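Local structure of thioesterase domain-containing protein (Pyrococcus horikoshii, 1IXL) at residues A28-E33 against F52-Y57; L61-P66 against K99-E104; V68-A73 against G117-Y122. The protein is of unknown function but adopts a hot-dog fold and may hydrolyse acyl-CoA thioesters, as many members of the thioesterase superfamily do. All coordinates share one frame; numbering follows the deposited sequence.

Contact 1. Residues A28-E33 against F52-Y57; sequences AEVELE and FGLADY
The central helix of a hot-dog fold and one strand of the antiparallel sheet that curls round it meet where helical residues 52-57 lie against strand residues 28-33. The two short segments run nearly antiparallel, at 155° between their N-to-C directions, and their axes come within 8.5 Å, a spacing filled by one layer of interleaved side chains that buries 234 Å² without a hydrogen bond between the segments. Leu54 supplies most of the helix side. Its CG stands anti to the backbone N (chi1 161°), which carries the two methyls out to the strand and splits them between two residues. Leu54 CD1 lies 3.7 Å from Val30 CG1 and also rests on the strand backbone, 3.5 Å from Val30 O. Leu54 CD2 comes up to the base of the next inward-facing residue, 3.8 Å from Leu32 CB. In return Leu32 sends a methyl back past it, with Leu32 CD2 4.1 Å from Leu54 CB, so the two leucines slide by one another in opposite directions rather than meeting tip to tip. This is the sausage-in-bun arrangement of the fold: Val30 and Leu32 alternate along the strand with Glu29 and Glu31, whose CB atoms are directed away from the helix, and Glu31 forms a salt bridge with Lys86 on the neighbouring strand 86-97. Tyr57, one helical turn after Leu54, joins from the flank. The Val30 branch CG1, anti to its own N (chi1 -173°), approaches the ring obliquely and lies 3.8 Å from Tyr57 CD2, and the two side chains cross at about a right angle. Beyond this apolar touch the Tyr57 hydroxyl is hydrogen-bonded to Arg14 and Gln6, which fix that end of the ring.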
# COMPACT_ATOMS: atom_id res chain seq x y z
N ALA A 28 9.14 -0.31 0.78
CA ALA A 28 8.42 0.08 1.99
C ALA A 28 7.50 -1.03 2.48
O ALA A 28 7.07 -1.88 1.70
CB ALA A 28 7.61 1.33 1.75
N GLU A 29 7.24 -1.02 3.78
CA GLU A 29 6.36 -2.00 4.40
C GLU A 29 5.41 -1.24 5.31
O GLU A 29 5.82 -0.35 6.07
CB GLU A 29 7.16 -3.03 5.20
CG GLU A 29 8.03 -3.94 4.33
CD GLU A 29 8.72 -5.03 5.13
OE1 GLU A 29 8.50 -5.09 6.37
OE2 GLU A 29 9.48 -5.83 4.53
N VAL A 30 4.13 -1.59 5.21
CA VAL A 30 3.08 -0.94 5.99
C VAL A 30 2.16 -2.03 6.54
O VAL A 30 1.81 -2.97 5.83
CB VAL A 30 2.25 0.02 5.11
CG1 VAL A 30 1.28 0.81 5.98
CG2 VAL A 30 3.17 0.96 4.31
N GLU A 31 1.77 -1.92 7.80
CA GLU A 31 0.91 -2.93 8.40
C GLU A 31 -0.46 -2.36 8.74
O GLU A 31 -0.60 -1.15 8.99
CB GLU A 31 1.56 -3.50 9.66
CG GLU A 31 1.95 -2.45 10.68
CD GLU A 31 2.38 -3.07 12.02
OE1 GLU A 31 3.09 -4.09 12.01
OE2 GLU A 31 2.00 -2.52 13.08
N LEU A 32 -1.46 -3.23 8.73
CA LEU A 32 -2.81 -2.80 9.04
C LEU A 32 -3.55 -3.88 9.83
O LEU A 32 -3.56 -5.05 9.43
CB LEU A 32 -3.59 -2.50 7.76
CG LEU A 32 -5.10 -2.19 7.85
CD1 LEU A 32 -5.32 -0.87 8.57
CD2 LEU A 32 -5.68 -2.09 6.43
N GLU A 33 -4.12 -3.47 10.95
CA GLU A 33 -4.94 -4.36 11.77
C GLU A 33 -6.35 -4.10 11.26
O GLU A 33 -6.83 -2.96 11.31
CB GLU A 33 -4.85 -3.97 13.26
CG GLU A 33 -3.58 -4.44 13.95
CD GLU A 33 -3.52 -5.95 14.10
OE1 GLU A 33 -2.47 -6.46 14.56
OE2 GLU A 33 -4.54 -6.62 13.77
N PHE A 52 -6.77 -3.10 -0.64
CA PHE A 52 -6.20 -2.35 -1.77
C PHE A 52 -5.62 -1.03 -1.27
O PHE A 52 -4.53 -0.62 -1.70
CB PHE A 52 -7.27 -2.06 -2.83
CG PHE A 52 -6.78 -1.18 -3.98
CD1 PHE A 52 -6.32 -1.75 -5.16
CD2 PHE A 52 -6.77 0.20 -3.86
CE1 PHE A 52 -5.85 -0.93 -6.22
CE2 PHE A 52 -6.31 1.04 -4.90
CZ PHE A 52 -5.85 0.46 -6.09
N GLY A 53 -6.34 -0.35 -0.38
CA GLY A 53 -5.88 0.92 0.13
C GLY A 53 -4.54 0.73 0.81
O GLY A 53 -3.62 1.53 0.64
N LEU A 54 -4.43 -0.32 1.62
CA LEU A 54 -3.15 -0.59 2.28
C LEU A 54 -2.05 -0.81 1.24
O LEU A 54 -0.95 -0.24 1.35
CB LEU A 54 -3.25 -1.82 3.19
CG LEU A 54 -1.94 -2.51 3.61
CD1 LEU A 54 -1.11 -1.58 4.48
CD2 LEU A 54 -2.25 -3.79 4.39
N ALA A 55 -2.31 -1.64 0.24
CA ALA A 55 -1.28 -1.88 -0.79
C ALA A 55 -0.90 -0.59 -1.54
O ALA A 55 0.28 -0.35 -1.83
CB ALA A 55 -1.75 -2.95 -1.78
N ASP A 56 -1.91 0.22 -1.87
CA ASP A 56 -1.74 1.50 -2.58
C ASP A 56 -0.78 2.41 -1.78
O ASP A 56 0.17 2.98 -2.31
CB ASP A 56 -3.14 2.15 -2.72
CG ASP A 56 -3.12 3.54 -3.38
OD1 ASP A 56 -2.03 4.13 -3.58
OD2 ASP A 56 -4.24 4.04 -3.69
N TYR A 57 -1.05 2.53 -0.48
CA TYR A 57 -0.23 3.35 0.40
C TYR A 57 1.22 2.84 0.46
O TYR A 57 2.15 3.64 0.44
CB TYR A 57 -0.88 3.40 1.81
CG TYR A 57 -0.18 4.22 2.90
CD1 TYR A 57 0.46 5.44 2.61
CD2 TYR A 57 -0.27 3.84 4.25
CE1 TYR A 57 0.97 6.25 3.63
CE2 TYR A 57 0.22 4.64 5.28
CZ TYR A 57 0.84 5.85 4.96
OH TYR A 57 1.26 6.69 5.97

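Contact 2. Residues L61-P66 against K99-E104; sequences LAVNEP and KKKIVE
No aromatic ring takes part here; the flat group in use is the carboxylate of Glu65, which has a cationic neighbour at each oxygen. OE1 looks across to Lys101, whose NZ is 3.9 Å from Glu65 OE1, a long salt bridge, while OE2 has a weak, long ion pair with Arg7. Two bends in the lysine chain, at chi2 (-74°) and chi4 (53°), bring its ammonium to this position, and the Glu65 chain, itself bent at chi2, crosses it at about a right angle. Val63 crosses the lysine obliquely, touching the ammonium end with its CG1, 3.7 Å from Lys101 NZ, and the base of the chain with its CG2, 3.9 Å from Lys101 CB. In the hot-dog fold this is where the C-terminal end of the central helix, 48-63, meets the start of strand 100-109; Asn64 follows with positive phi (51°) and turns the chain out of the helix. Val103, two residues along from Lys101 and likewise directed to the helix, divides its branches between two helix residues: CG1 is 4.0 Å from Ala62 CB, and CG2 is 4.0 Å from Val63 CG2.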
# COMPACT_ATOMS: atom_id res chain seq x y z
N LEU A 61 4.79 4.79 -0.67
CA LEU A 61 5.99 4.93 0.17
C LEU A 61 7.21 4.26 -0.41
O LEU A 61 8.34 4.59 -0.04
CB LEU A 61 5.75 4.43 1.61
CG LEU A 61 4.66 5.24 2.33
CD1 LEU A 61 4.56 4.84 3.81
CD2 LEU A 61 4.97 6.71 2.22
N ALA A 62 7.02 3.31 -1.32
CA ALA A 62 8.16 2.68 -1.96
C ALA A 62 8.80 3.75 -2.88
O ALA A 62 10.00 3.71 -3.14
CB ALA A 62 7.74 1.46 -2.76
N VAL A 63 8.00 4.70 -3.36
CA VAL A 63 8.55 5.77 -4.21
C VAL A 63 8.96 6.90 -3.29
O VAL A 63 10.03 7.48 -3.44
CB VAL A 63 7.51 6.26 -5.24
CG1 VAL A 63 8.10 7.43 -6.06
CG2 VAL A 63 7.12 5.09 -6.16
N ASN A 64 8.08 7.23 -2.35
CA ASN A 64 8.35 8.23 -1.32
C ASN A 64 8.85 9.58 -1.83
O ASN A 64 9.85 10.11 -1.36
CB ASN A 64 9.34 7.66 -0.31
CG ASN A 64 9.42 8.48 0.97
OD1 ASN A 64 8.42 9.04 1.42
ND2 ASN A 64 10.61 8.54 1.57
N GLU A 65 8.12 10.13 -2.79
CA GLU A 65 8.43 11.42 -3.38
C GLU A 65 7.19 12.23 -3.03
O GLU A 65 6.08 11.74 -3.18
CB GLU A 65 8.58 11.26 -4.88
CG GLU A 65 9.59 12.16 -5.48
CD GLU A 65 10.97 11.54 -5.52
OE1 GLU A 65 11.23 10.76 -6.47
OE2 GLU A 65 11.78 11.83 -4.61
N PRO A 66 7.35 13.48 -2.56
CA PRO A 66 6.20 14.32 -2.19
C PRO A 66 4.97 14.31 -3.11
O PRO A 66 3.83 14.10 -2.64
CB PRO A 66 6.81 15.72 -2.10
CG PRO A 66 8.22 15.42 -1.58
CD PRO A 66 8.62 14.21 -2.40
N LYS A 99 10.03 9.52 -14.28
CA LYS A 99 8.92 10.04 -13.51
C LYS A 99 7.84 8.99 -13.28
O LYS A 99 6.97 9.18 -12.44
CB LYS A 99 8.32 11.27 -14.19
CG LYS A 99 8.13 11.16 -15.70
CD LYS A 99 9.46 11.02 -16.47
CE LYS A 99 9.34 11.54 -17.90
NZ LYS A 99 8.06 11.13 -18.56
N LYS A 100 7.89 7.90 -14.04
CA LYS A 100 6.93 6.83 -13.85
C LYS A 100 7.67 5.69 -13.18
O LYS A 100 8.80 5.35 -13.57
CB LYS A 100 6.34 6.33 -15.17
CG LYS A 100 5.20 5.31 -14.92
CD LYS A 100 4.50 4.81 -16.19
CE LYS A 100 5.18 3.57 -16.76
NZ LYS A 100 4.41 2.95 -17.86
N LYS A 101 7.03 5.10 -12.17
CA LYS A 101 7.60 4.01 -11.41
C LYS A 101 6.62 2.83 -11.36
O LYS A 101 5.44 3.02 -11.10
CB LYS A 101 7.88 4.47 -9.98
CG LYS A 101 8.59 5.83 -9.90
CD LYS A 101 10.06 5.70 -10.28
CE LYS A 101 10.82 7.00 -10.07
NZ LYS A 101 10.66 7.56 -8.70
N ILE A 102 7.09 1.62 -11.64
CA ILE A 102 6.22 0.45 -11.57
C ILE A 102 6.58 -0.22 -10.24
O ILE A 102 7.73 -0.57 -10.00
CB ILE A 102 6.47 -0.51 -12.74
CG1 ILE A 102 6.10 0.18 -14.06
CG2 ILE A 102 5.61 -1.76 -12.58
CD1 ILE A 102 6.44 -0.65 -15.31
N VAL A 103 5.60 -0.37 -9.37
CA VAL A 103 5.84 -0.94 -8.05
C VAL A 103 5.04 -2.22 -7.88
O VAL A 103 3.86 -2.25 -8.18
CB VAL A 103 5.41 0.06 -6.97
CG1 VAL A 103 5.66 -0.52 -5.58
CG2 VAL A 103 6.17 1.37 -7.17
N GLU A 104 5.69 -3.27 -7.43
CA GLU A 104 4.98 -4.52 -7.21
C GLU A 104 4.66 -4.54 -5.72
O GLU A 104 5.48 -4.13 -4.89
CB GLU A 104 5.86 -5.72 -7.57
CG GLU A 104 5.21 -7.06 -7.26
CD GLU A 104 5.99 -8.24 -7.82
OE1 GLU A 104 7.23 -8.27 -7.60
OE2 GLU A 104 5.37 -9.12 -8.47

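Contact 3. Residues V68-A73 against G117-Y122; sequences VVLGKA and GKFYCY
Strand 68-77, an outermost strand of the hot-dog sheet within this chain, pairs antiparallel with strand 112-123 through a classic beta bulge at Gly71 and Lys72, both opposite Tyr120. Val69 and Tyr122 form a hydrogen-bonded pair, with Tyr122 N 3.0 Å from Val69 O in the carbonyl plane. At the bulge, Gly71 N lies 2.9 Å from Tyr120 O, nearly along the C=O axis, and Lys72 N adds a weak second bond to the same oxygen. The strands rejoin as Tyr120 N meets Lys72 O at 2.8 Å, with the register shifted by one.

The more buried packing is on the face carrying Leu70, Ala73, Phe119 and Cys121, which is turned to helix 48-63. There Leu70 CD2 comes in at the edge of the Phe119 ring, 3.7 Å from Phe119 CD2, and Ala73 CB lies 3.9 Å from the same Phe119 CD2 obliquely. Behind them Phe119 touches Ala55 of the helix, and Cys121 touches Met60.

The opposite face, with Val69, Lys72, Tyr120 and Tyr122, is more open to solvent, yet it includes the tight stack of Lys72 on Tyr120. Gly71 CA sits at the edge of the Tyr122 ring, close to its plane. The Tyr120 hydroxyl is hydrogen-bonded to Glu74. Lys72 runs alongside Tyr120, extended until it bends at chi3 (72°), and so places NZ 3.8 Å from the Tyr120 ring centroid in a cation-pi contact, while its CE makes a CH-pi contact, 3.3 Å above the Tyr120 ring plane, over the centre.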
# COMPACT_ATOMS: atom_id res chain seq x y z
N VAL A 68 4.15 12.10 -5.45
CA VAL A 68 3.77 10.81 -6.07
C VAL A 68 2.26 10.57 -6.03
O VAL A 68 1.57 10.97 -5.09
CB VAL A 68 4.52 9.63 -5.39
CG1 VAL A 68 4.06 9.47 -3.94
CG2 VAL A 68 4.30 8.33 -6.20
N VAL A 69 1.72 9.96 -7.09
CA VAL A 69 0.30 9.66 -7.16
C VAL A 69 0.09 8.31 -7.85
O VAL A 69 0.95 7.84 -8.59
CB VAL A 69 -0.51 10.76 -7.92
CG1 VAL A 69 -0.13 10.79 -9.39
CG2 VAL A 69 -1.98 10.51 -7.77
N LEU A 70 -1.04 7.66 -7.61
CA LEU A 70 -1.24 6.37 -8.28
C LEU A 70 -2.05 6.60 -9.56
O LEU A 70 -3.14 7.19 -9.53
CB LEU A 70 -1.97 5.39 -7.35
CG LEU A 70 -2.26 4.02 -7.95
CD1 LEU A 70 -0.95 3.34 -8.39
CD2 LEU A 70 -3.03 3.15 -6.89
N GLY A 71 -1.52 6.14 -10.68
CA GLY A 71 -2.22 6.34 -11.95
C GLY A 71 -3.04 5.14 -12.38
O GLY A 71 -4.17 5.28 -12.87
N LYS A 72 -2.48 3.96 -12.19
CA LYS A 72 -3.13 2.73 -12.60
C LYS A 72 -2.67 1.59 -11.71
O LYS A 72 -1.57 1.63 -11.15
CB LYS A 72 -2.75 2.43 -14.05
CG LYS A 72 -3.34 1.19 -14.62
CD LYS A 72 -2.83 0.97 -16.05
CE LYS A 72 -1.37 0.54 -16.04
NZ LYS A 72 -1.01 -0.24 -17.26
N ALA A 73 -3.51 0.57 -11.60
CA ALA A 73 -3.18 -0.58 -10.78
C ALA A 73 -3.89 -1.81 -11.31
O ALA A 73 -4.99 -1.73 -11.84
CB ALA A 73 -3.58 -0.32 -9.33
N GLY A 117 -0.19 -7.22 -6.66
CA GLY A 117 -0.52 -6.28 -7.71
C GLY A 117 0.62 -5.44 -8.21
O GLY A 117 1.69 -5.41 -7.59
N LYS A 118 0.40 -4.79 -9.35
CA LYS A 118 1.37 -3.89 -9.94
C LYS A 118 0.74 -2.50 -9.85
O LYS A 118 -0.41 -2.32 -10.22
CB LYS A 118 1.62 -4.22 -11.41
CG LYS A 118 2.47 -5.46 -11.62
CD LYS A 118 3.18 -5.40 -12.97
CE LYS A 118 3.72 -6.78 -13.34
NZ LYS A 118 4.01 -7.59 -12.12
N PHE A 119 1.49 -1.54 -9.32
CA PHE A 119 1.00 -0.18 -9.17
C PHE A 119 1.88 0.76 -10.01
O PHE A 119 3.11 0.80 -9.84
CB PHE A 119 1.02 0.22 -7.69
CG PHE A 119 0.07 -0.58 -6.84
CD1 PHE A 119 0.29 -1.94 -6.61
CD2 PHE A 119 -1.10 -0.00 -6.35
CE1 PHE A 119 -0.66 -2.71 -5.90
CE2 PHE A 119 -2.04 -0.75 -5.65
CZ PHE A 119 -1.82 -2.10 -5.42
N TYR A 120 1.25 1.48 -10.93
CA TYR A 120 1.93 2.41 -11.83
C TYR A 120 1.79 3.79 -11.23
O TYR A 120 0.71 4.40 -11.24
CB TYR A 120 1.31 2.34 -13.24
CG TYR A 120 1.32 0.94 -13.81
CD1 TYR A 120 0.55 -0.07 -13.25
CD2 TYR A 120 2.13 0.61 -14.91
CE1 TYR A 120 0.59 -1.37 -13.74
CE2 TYR A 120 2.18 -0.69 -15.40
CZ TYR A 120 1.40 -1.67 -14.81
OH TYR A 120 1.43 -2.96 -15.27
N CYS A 121 2.92 4.27 -10.69
CA CYS A 121 3.00 5.53 -9.97
C CYS A 121 3.72 6.63 -10.75
O CYS A 121 4.65 6.37 -11.53
CB CYS A 121 3.73 5.29 -8.64
SG CYS A 121 3.23 3.74 -7.78
N TYR A 122 3.28 7.87 -10.52
CA TYR A 122 3.85 9.03 -11.20
C TYR A 122 4.30 10.11 -10.24
O TYR A 122 3.53 10.53 -9.39
CB TYR A 122 2.82 9.65 -12.14
CG TYR A 122 2.48 8.77 -13.31
CD1 TYR A 122 3.28 8.76 -14.46
CD2 TYR A 122 1.39 7.91 -13.25
CE1 TYR A 122 2.99 7.92 -15.53
CE2 TYR A 122 1.09 7.06 -14.31
CZ TYR A 122 1.89 7.07 -15.45
OH TYR A 122 1.61 6.20 -16.47

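Overall arrangement
The centre of contact 1 lies about 3 Å from the centre of the chain, and its side-chain contacts are apolar. The centres of contacts 2 and 3 lie about 11 and 10 Å from it and bring in charge; contact 2 is still buried, contact 3 only partly, with one exposed face. Contacts 1 and 2 share helix 48-63 and touch through Ala28 with Leu61 and Ala62. Contact 3 is strand on strand, so backbone hydrogen bonds dominate it, and Phe119 packs on Ala55 and Asp56 of contact 1. Strands 100-109 and 112-123, which carry contacts 2 and 3, are neighbours in the sheet. Their lysine ammoniums differ: beside a carboxylate in contact 2, over a ring in contact 3.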